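Local coordinates for nonstructural protein 2 (Human rotavirus C, PDB 2GU0), which binds single-stranded RNA as an octamer, hydrolyses nucleoside triphosphates and RNA 5'-triphosphates, and works with NSP5 to build the viroplasms where the viral genome is replicated and packaged, at the interface of chains A and B. Coordinates in Å, arbitrary orientation; residue numbers count along the deposited sequence, not the author numbering. Chains: chain A/B, Nonstructural protein 2.

The interface of chains A and B. Residues chain A 117, 149-150, 157, 160, 165, 189; chain B 46-48.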
ATOM      1  N   ARG A 117      22.436  20.040  -1.103  1.00 31.44           N
ATOM      2  CA  ARG A 117      23.043  20.500  -2.347  1.00 32.19           C
ATOM      3  C   ARG A 117      23.839  19.357  -2.939  1.00 32.55           C
ATOM      4  O   ARG A 117      23.767  19.090  -4.130  1.00 33.76           O
ATOM      5  CB  ARG A 117      23.991  21.689  -2.118  1.00 32.20           C
ATOM      6  CG  ARG A 117      23.327  23.032  -1.854  1.00 31.17           C
ATOM      7  CD  ARG A 117      24.337  24.156  -2.000  1.00 29.56           C
ATOM      8  NE  ARG A 117      24.919  24.148  -3.335  1.00 31.56           N
ATOM      9  CZ  ARG A 117      26.023  24.799  -3.689  1.00 32.75           C
ATOM     10  NH1 ARG A 117      26.690  25.529  -2.809  1.00 32.00           N
ATOM     11  NH2 ARG A 117      26.469  24.702  -4.931  1.00 33.15           N
ATOM     12  N   THR A 149      28.806  32.591  -4.074  1.00 30.91           N
ATOM     13  CA  THR A 149      27.599  31.868  -4.445  1.00 32.27           C
ATOM     14  C   THR A 149      27.743  30.376  -4.698  1.00 32.06           C
ATOM     15  O   THR A 149      26.870  29.603  -4.329  1.00 29.40           O
ATOM     16  CB  THR A 149      26.933  32.504  -5.675  1.00 34.40           C
ATOM     17  OG1 THR A 149      26.461  33.813  -5.333  1.00 35.94           O
ATOM     18  CG2 THR A 149      25.752  31.654  -6.147  1.00 36.53           C
ATOM     19  N   PRO A 150      28.833  29.950  -5.353  1.00 33.57           N
ATOM     20  CA  PRO A 150      29.030  28.521  -5.632  1.00 33.07           C
ATOM     21  C   PRO A 150      29.133  27.685  -4.368  1.00 33.33           C
ATOM     22  O   PRO A 150      28.903  26.471  -4.396  1.00 33.10           O
ATOM     23  CB  PRO A 150      30.330  28.502  -6.425  1.00 32.03           C
ATOM     24  CG  PRO A 150      30.295  29.792  -7.149  1.00 31.89           C
ATOM     25  CD  PRO A 150      29.832  30.757  -6.075  1.00 34.05           C
ATOM     26  N   ILE A 157      17.229  28.841  -4.987  1.00 31.01           N
ATOM     27  CA  ILE A 157      17.451  30.159  -5.572  1.00 29.03           C
ATOM     28  C   ILE A 157      16.176  30.940  -5.827  1.00 30.60           C
ATOM     29  O   ILE A 157      15.375  30.588  -6.693  1.00 33.34           O
ATOM     30  CB  ILE A 157      18.233  30.058  -6.876  1.00 25.08           C
ATOM     31  CG1 ILE A 157      19.639  29.562  -6.572  1.00 23.33           C
ATOM     32  CG2 ILE A 157      18.271  31.415  -7.562  1.00 22.79           C
ATOM     33  CD1 ILE A 157      20.525  29.470  -7.783  1.00 26.98           C
ATOM     34  N   GLN A 160      18.329  35.962  -8.868  1.00 27.99           N
ATOM     35  CA  GLN A 160      19.685  35.964  -9.366  1.00 26.65           C
ATOM     36  C   GLN A 160      19.886  36.936 -10.502  1.00 27.60           C
ATOM     37  O   GLN A 160      19.303  36.775 -11.559  1.00 30.70           O
ATOM     38  CB  GLN A 160      20.090  34.577  -9.849  1.00 23.97           C
ATOM     39  CG  GLN A 160      21.542  34.519 -10.323  1.00 24.42           C
ATOM     40  CD  GLN A 160      21.993  33.125 -10.744  1.00 23.23           C
ATOM     41  OE1 GLN A 160      21.808  32.708 -11.889  1.00 21.75           O
ATOM     42  NE2 GLN A 160      22.582  32.395  -9.808  1.00 23.07           N
ATOM     43  N   THR A 165      22.915  36.666  -5.676  1.00 30.71           N
ATOM     44  CA  THR A 165      22.035  35.515  -5.683  1.00 29.92           C
ATOM     45  C   THR A 165      21.355  35.428  -4.329  1.00 29.90           C
ATOM     46  O   THR A 165      22.012  35.514  -3.299  1.00 31.24           O
ATOM     47  CB  THR A 165      22.813  34.215  -5.928  1.00 30.49           C
ATOM     48  OG1 THR A 165      23.362  34.228  -7.250  1.00 32.27           O
ATOM     49  CG2 THR A 165      21.894  33.017  -5.797  1.00 31.48           C
ATOM     50  N   ASN A 189      28.418  36.507  -6.559  1.00 35.14           N
ATOM     51  CA  ASN A 189      28.832  35.405  -7.411  1.00 38.05           C
ATOM     52  C   ASN A 189      30.329  35.408  -7.682  1.00 39.72           C
ATOM     53  O   ASN A 189      30.892  34.392  -8.080  1.00 40.22           O
ATOM     54  CB  ASN A 189      28.059  35.443  -8.733  1.00 37.63           C
ATOM     55  CG  ASN A 189      26.555  35.568  -8.526  1.00 36.78           C
ATOM     56  OD1 ASN A 189      25.990  34.928  -7.651  1.00 35.37           O
ATOM     57  ND2 ASN A 189      25.906  36.395  -9.341  1.00 37.05           N
TER
ATOM     58  N   THR B  46      23.872  29.494 -14.526  1.00 32.64           N
ATOM     59  CA  THR B  46      23.124  29.374 -13.286  1.00 31.68           C
ATOM     60  C   THR B  46      24.017  29.304 -12.043  1.00 31.73           C
ATOM     61  O   THR B  46      23.545  29.428 -10.904  1.00 29.32           O
ATOM     62  CB  THR B  46      22.242  28.117 -13.395  1.00 30.42           C
ATOM     63  OG1 THR B  46      20.996  28.475 -13.997  1.00 34.82           O
ATOM     64  CG2 THR B  46      22.003  27.491 -12.077  1.00 33.72           C
ATOM     65  N   ILE B  47      25.312  29.122 -12.274  1.00 30.34           N
ATOM     66  CA  ILE B  47      26.276  29.008 -11.192  1.00 30.05           C
ATOM     67  C   ILE B  47      26.023  27.729 -10.392  1.00 30.59           C
ATOM     68  O   ILE B  47      26.818  26.792 -10.442  1.00 34.60           O
ATOM     69  CB  ILE B  47      26.229  30.226 -10.252  1.00 27.96           C
ATOM     70  CG1 ILE B  47      26.297  31.510 -11.076  1.00 26.56           C
ATOM     71  CG2 ILE B  47      27.407  30.192  -9.301  1.00 25.26           C
ATOM     72  CD1 ILE B  47      26.308  32.773 -10.257  1.00 26.20           C
ATOM     73  N   LEU B  48      24.918  27.659  -9.678  1.00 28.70           N
ATOM     74  CA  LEU B  48      24.651  26.457  -8.903  1.00 30.47           C
ATOM     75  C   LEU B  48      24.208  25.196  -9.688  1.00 31.26           C
ATOM     76  O   LEU B  48      24.488  24.067  -9.265  1.00 28.99           O
ATOM     77  CB  LEU B  48      23.608  26.766  -7.834  1.00 29.85           C
ATOM     78  CG  LEU B  48      24.014  27.821  -6.814  1.00 30.52           C
ATOM     79  CD1 LEU B  48      22.944  27.925  -5.729  1.00 27.49           C
ATOM     80  CD2 LEU B  48      25.360  27.440  -6.224  1.00 28.96           C
TER
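B:Ile47 holds CG1 anti to its carbonyl carbon (chi1 -50°) and extends straight to CD1 (chi2 -178°), which puts the CD1 methyl against the side-chain amide of A:Asn189. B:Ile47 CD1 lies 3.3 Å from A:Asn189 CG, and the two side chains run nearly perpendicular. The other branch, B:Ile47 CG2, sits 3.6 Å from A:Pro150 CG on the proline ring, with CG2 of A:Thr149 close by. The B:Leu48 side chain divides its methyls. B:Leu48 CD1 packs on A:Ile157 CD1 at 3.5 Å, while CD2 turns towards the A:Arg117 guanidinium and the backbone O of A:Thr149.

Residues 46 to 48 of chain B thus press into a mixed polar and apolar site on chain A, and B:Ile47 buries the largest area in the patch. The centre of the contact is about 12 Å from A:His222, the active-site histidine. The protein is a homooctamer, and this patch is part of a subunit contact without exact two-fold symmetry.

Hydrogen bonds within chain A link residues that line the site, and should help to keep them in place. A:Asn189 OD1 accepts from two hydroxyls: A:Thr149 OG1 at 2.6 Å, and A:Thr165 OG1, which lies on a carbonyl lone pair. The pair of bonds should fix the rotation of the amide that B:Ile47 meets. A:Gln160, with its chain stretched out past CG, gives NE2 to A:Thr165 OG1. The same nitrogen makes a weak bond to B:Thr46 O across the interface. A:Arg117 grips A:Pro150 O end-on, beside the B:Leu48 methyl. A:Arg117 NH1 and NH2 reach A:Pro150 O from one face of its carbonyl, NH1 at 2.9 Å, and the oxygen lies in the guanidinium plane.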